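Local coordinates for multicopper oxidase (Pseudomonas thermotolerans, PDB 6VOW), which probably oxidises phenolic and related substrates at a mononuclear type 1 copper and passes the electrons to a trinuclear copper cluster that reduces dioxygen to water, at residues A[385-390]-A[414-419]. Numbering follows the deposited sequence.
With CU (copper (II) ion), chain D.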
ATOM      1  N   GLN A 385       9.684  -9.492  18.323  1.00 71.60           N
ATOM      2  CA  GLN A 385       9.510 -10.695  17.537  1.00 66.63           C
ATOM      3  C   GLN A 385       8.296 -10.569  16.623  1.00 63.55           C
ATOM      4  O   GLN A 385       7.692 -11.568  16.210  1.00 55.62           O
ATOM      5  CB  GLN A 385       9.424 -11.924  18.466  1.00 71.98           C
ATOM      6  CG  GLN A 385      10.773 -12.569  18.800  1.00 74.59           C
ATOM      7  CD  GLN A 385      11.774 -12.596  17.624  1.00 75.75           C
ATOM      8  OE1 GLN A 385      11.916 -13.597  16.880  1.00 62.92           O
ATOM      9  NE2 GLN A 385      12.453 -11.468  17.433  1.00 81.79           N
ATOM     10  N   TYR A 386       7.998  -9.331  16.230  1.00 64.78           N
ATOM     11  CA  TYR A 386       6.818  -9.043  15.446  1.00 57.95           C
ATOM     12  C   TYR A 386       7.177  -8.179  14.246  1.00 58.86           C
ATOM     13  O   TYR A 386       7.923  -7.215  14.391  1.00 48.16           O
ATOM     14  CB  TYR A 386       5.817  -8.434  16.385  1.00 48.43           C
ATOM     15  CG  TYR A 386       5.333  -9.525  17.327  1.00 59.08           C
ATOM     16  CD1 TYR A 386       4.589 -10.589  16.828  1.00 67.34           C
ATOM     17  CD2 TYR A 386       5.688  -9.542  18.672  1.00 61.26           C
ATOM     18  CE1 TYR A 386       4.188 -11.633  17.640  1.00 62.56           C
ATOM     19  CE2 TYR A 386       5.286 -10.576  19.495  1.00 66.69           C
ATOM     20  CZ  TYR A 386       4.521 -11.602  18.974  1.00 70.99           C
ATOM     21  OH  TYR A 386       4.057 -12.641  19.702  1.00 95.48           O
ATOM     22  N   GLN A 387       6.757  -8.582  13.050  1.00 52.45           N
ATOM     23  CA  GLN A 387       7.167  -7.767  11.870  1.00 57.71           C
ATOM     24  C   GLN A 387       6.335  -6.523  11.749  1.00 48.09           C
ATOM     25  O   GLN A 387       5.164  -6.521  12.147  1.00 47.85           O
ATOM     26  CB  GLN A 387       7.202  -8.539  10.563  1.00 59.79           C
ATOM     27  CG  GLN A 387       5.902  -9.036   9.965  1.00 64.73           C
ATOM     28  CD  GLN A 387       6.199 -10.104   8.924  1.00 65.77           C
ATOM     29  OE1 GLN A 387       7.023  -9.916   7.995  1.00 60.98           O
ATOM     30  NE2 GLN A 387       5.594 -11.278   9.123  1.00 95.83           N
ATOM     31  N   HIS A 388       6.924  -5.431  11.243  1.00 44.17           N
ATOM     32  CA  HIS A 388       6.134  -4.221  11.080  1.00 42.79           C
ATOM     33  C   HIS A 388       6.357  -3.675   9.660  1.00 41.58           C
ATOM     34  O   HIS A 388       7.499  -3.450   9.290  1.00 52.31           O
ATOM     35  CB  HIS A 388       6.650  -3.217  12.077  1.00 48.74           C
ATOM     36  CG  HIS A 388       6.473  -3.631  13.498  1.00 54.50           C
ATOM     37  ND1 HIS A 388       5.248  -3.974  14.024  1.00 53.52           N
ATOM     38  CD2 HIS A 388       7.369  -3.762  14.502  1.00 49.51           C
ATOM     39  CE1 HIS A 388       5.397  -4.309  15.295  1.00 60.89           C
ATOM     40  NE2 HIS A 388       6.678  -4.165  15.616  1.00 51.78           N
ATOM     41  N   PRO A 389       5.298  -3.468   8.859  1.00 42.56           N
ATOM     42  CA  PRO A 389       5.480  -2.756   7.544  1.00 46.10           C
ATOM     43  C   PRO A 389       5.496  -1.255   7.796  1.00 45.98           C
ATOM     44  O   PRO A 389       4.443  -0.598   8.042  1.00 43.56           O
ATOM     45  CB  PRO A 389       4.249  -3.185   6.747  1.00 39.54           C
ATOM     46  CG  PRO A 389       3.216  -3.343   7.837  1.00 45.10           C
ATOM     47  CD  PRO A 389       3.972  -4.055   8.933  1.00 46.13           C
ATOM     48  N   ILE A 390       6.715  -0.744   7.820  1.00 45.79           N
ATOM     49  CA  ILE A 390       6.911   0.568   8.303  1.00 42.84           C
ATOM     50  C   ILE A 390       6.834   1.484   7.142  1.00 51.27           C
ATOM     51  O   ILE A 390       7.632   1.367   6.184  1.00 50.76           O
ATOM     52  CB  ILE A 390       8.249   0.752   8.929  1.00 44.85           C
ATOM     53  CG1 ILE A 390       8.393  -0.181  10.187  1.00 44.60           C
ATOM     54  CG2 ILE A 390       8.445   2.250   9.264  1.00 57.74           C
ATOM     55  CD1 ILE A 390       7.677   0.238  11.421  1.00 40.03           C
ATOM     56  N   THR A 414       7.532   1.966   1.961  1.00 46.31           N
ATOM     57  CA  THR A 414       7.364   0.989   3.024  1.00 48.16           C
ATOM     58  C   THR A 414       8.423  -0.055   3.096  1.00 46.16           C
ATOM     59  O   THR A 414       8.821  -0.571   2.110  1.00 43.66           O
ATOM     60  CB  THR A 414       5.973   0.401   2.894  1.00 43.21           C
ATOM     61  OG1 THR A 414       5.128   1.508   3.066  1.00 44.65           O
ATOM     62  CG2 THR A 414       5.601  -0.572   4.041  1.00 52.24           C
ATOM     63  N   TYR A 415       8.887  -0.345   4.295  1.00 46.16           N
ATOM     64  CA  TYR A 415       9.813  -1.446   4.487  1.00 49.86           C
ATOM     65  C   TYR A 415       9.218  -2.428   5.488  1.00 48.24           C
ATOM     66  O   TYR A 415       8.842  -2.054   6.587  1.00 46.83           O
ATOM     67  CB  TYR A 415      11.165  -1.007   5.014  1.00 46.29           C
ATOM     68  CG  TYR A 415      12.115  -2.167   5.055  1.00 54.73           C
ATOM     69  CD1 TYR A 415      12.471  -2.810   3.850  1.00 53.70           C
ATOM     70  CD2 TYR A 415      12.649  -2.666   6.262  1.00 50.19           C
ATOM     71  CE1 TYR A 415      13.312  -3.893   3.831  1.00 52.86           C
ATOM     72  CE2 TYR A 415      13.521  -3.781   6.248  1.00 49.71           C
ATOM     73  CZ  TYR A 415      13.861  -4.384   5.020  1.00 56.23           C
ATOM     74  OH  TYR A 415      14.726  -5.500   4.888  1.00 58.92           O
ATOM     75  N   LEU A 416       9.154  -3.685   5.110  1.00 46.88           N
ATOM     76  CA  LEU A 416       8.626  -4.728   6.009  1.00 47.93           C
ATOM     77  C   LEU A 416       9.759  -5.168   6.975  1.00 46.94           C
ATOM     78  O   LEU A 416      10.703  -5.950   6.637  1.00 50.76           O
ATOM     79  CB  LEU A 416       8.013  -5.895   5.170  1.00 44.23           C
ATOM     80  CG  LEU A 416       7.309  -7.034   5.876  1.00 43.02           C
ATOM     81  CD1 LEU A 416       6.145  -6.599   6.747  1.00 46.58           C
ATOM     82  CD2 LEU A 416       6.855  -8.043   4.853  1.00 44.13           C
ATOM     83  N   LEU A 417       9.656  -4.617   8.166  1.00 45.32           N
ATOM     84  CA  LEU A 417      10.694  -4.698   9.156  1.00 44.87           C
ATOM     85  C   LEU A 417      10.540  -5.947   9.967  1.00 45.27           C
ATOM     86  O   LEU A 417       9.621  -6.052  10.809  1.00 49.85           O
ATOM     87  CB  LEU A 417      10.621  -3.498  10.056  1.00 47.36           C
ATOM     88  CG  LEU A 417      11.868  -3.304  10.904  1.00 46.05           C
ATOM     89  CD1 LEU A 417      13.094  -3.128  10.059  1.00 45.93           C
ATOM     90  CD2 LEU A 417      11.617  -2.049  11.782  1.00 50.97           C
ATOM     91  N   GLY A 418      11.425  -6.904   9.707  1.00 38.69           N
ATOM     92  CA  GLY A 418      11.273  -8.235  10.263  1.00 43.06           C
ATOM     93  C   GLY A 418      11.523  -8.208  11.738  1.00 53.35           C
ATOM     94  O   GLY A 418      11.882  -7.168  12.317  1.00 48.04           O
ATOM     95  N   LYS A 419      11.258  -9.387  12.297  1.00 68.84           N
ATOM     96  CA  LYS A 419      11.430  -9.725  13.683  1.00 59.50           C
ATOM     97  C   LYS A 419      12.860  -9.477  14.014  1.00 53.94           C
ATOM     98  O   LYS A 419      13.743  -9.987  13.329  1.00 59.45           O
ATOM     99  CB  LYS A 419      11.184 -11.202  13.863  1.00 60.96           C
ATOM    100  CG  LYS A 419       9.788 -11.739  13.512  1.00 63.96           C
ATOM    101  CD  LYS A 419       9.754 -13.216  13.924  1.00 62.18           C
ATOM    102  CE  LYS A 419       8.500 -14.000  13.583  1.00 67.39           C
ATOM    103  NZ  LYS A 419       7.276 -13.250  13.988  1.00 70.82           N
TER
HETATM  104 CU    CU D 503       3.507  -3.262  13.285  1.00 51.46          CU
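His388 and Ile390 pair with Leu417 and Tyr415 as antiparallel strands of a cupredoxin-type beta-sandwich, four backbone hydrogen bonds joining them. Strand 414-417 lies at the outer edge of its sheet. On the face shared by His388, Ile390, Tyr415 and Leu417, Ile390 crosses Leu417 obliquely, its CG1 4.0 Å from Leu417 CB; Phe329 of strand 323-329 touches both side chains. The CD1 branch of Leu417 lies in the plane of the Tyr415 ring, at its edge, and the ring's hydroxyl bonds to Glu421. His388 ND1 binds the type 1 copper at 2.0 Å, a site completed by Cys439 and His444. Tyr386 O sits 3.4 Å above one face of this imidazole, toward the rim.

On the opposite face, that of Pro389 and Leu416, Leu416 turns CD1 over the Pro389 ring, 3.9 Å from Pro389 CB. Gln387 extends beyond CG and lays OE1 against the same leucine, 3.6 Å from Leu416 CG. Thr414 CG2 packs near Pro389 CB. Strand 388-392 itself supplies ligands to both copper centres, and Thr414 OG1 hydrogen-bonds to ND1 of one of them, His391. Past the strands, Lys419 crosses Gln385 at about a right angle, and its chain bends at chi4 (-48°), bringing NZ 2.8 Å from Gln385 O in a hydrogen bond, the donor nitrogen tilted 34° from the carbonyl plane.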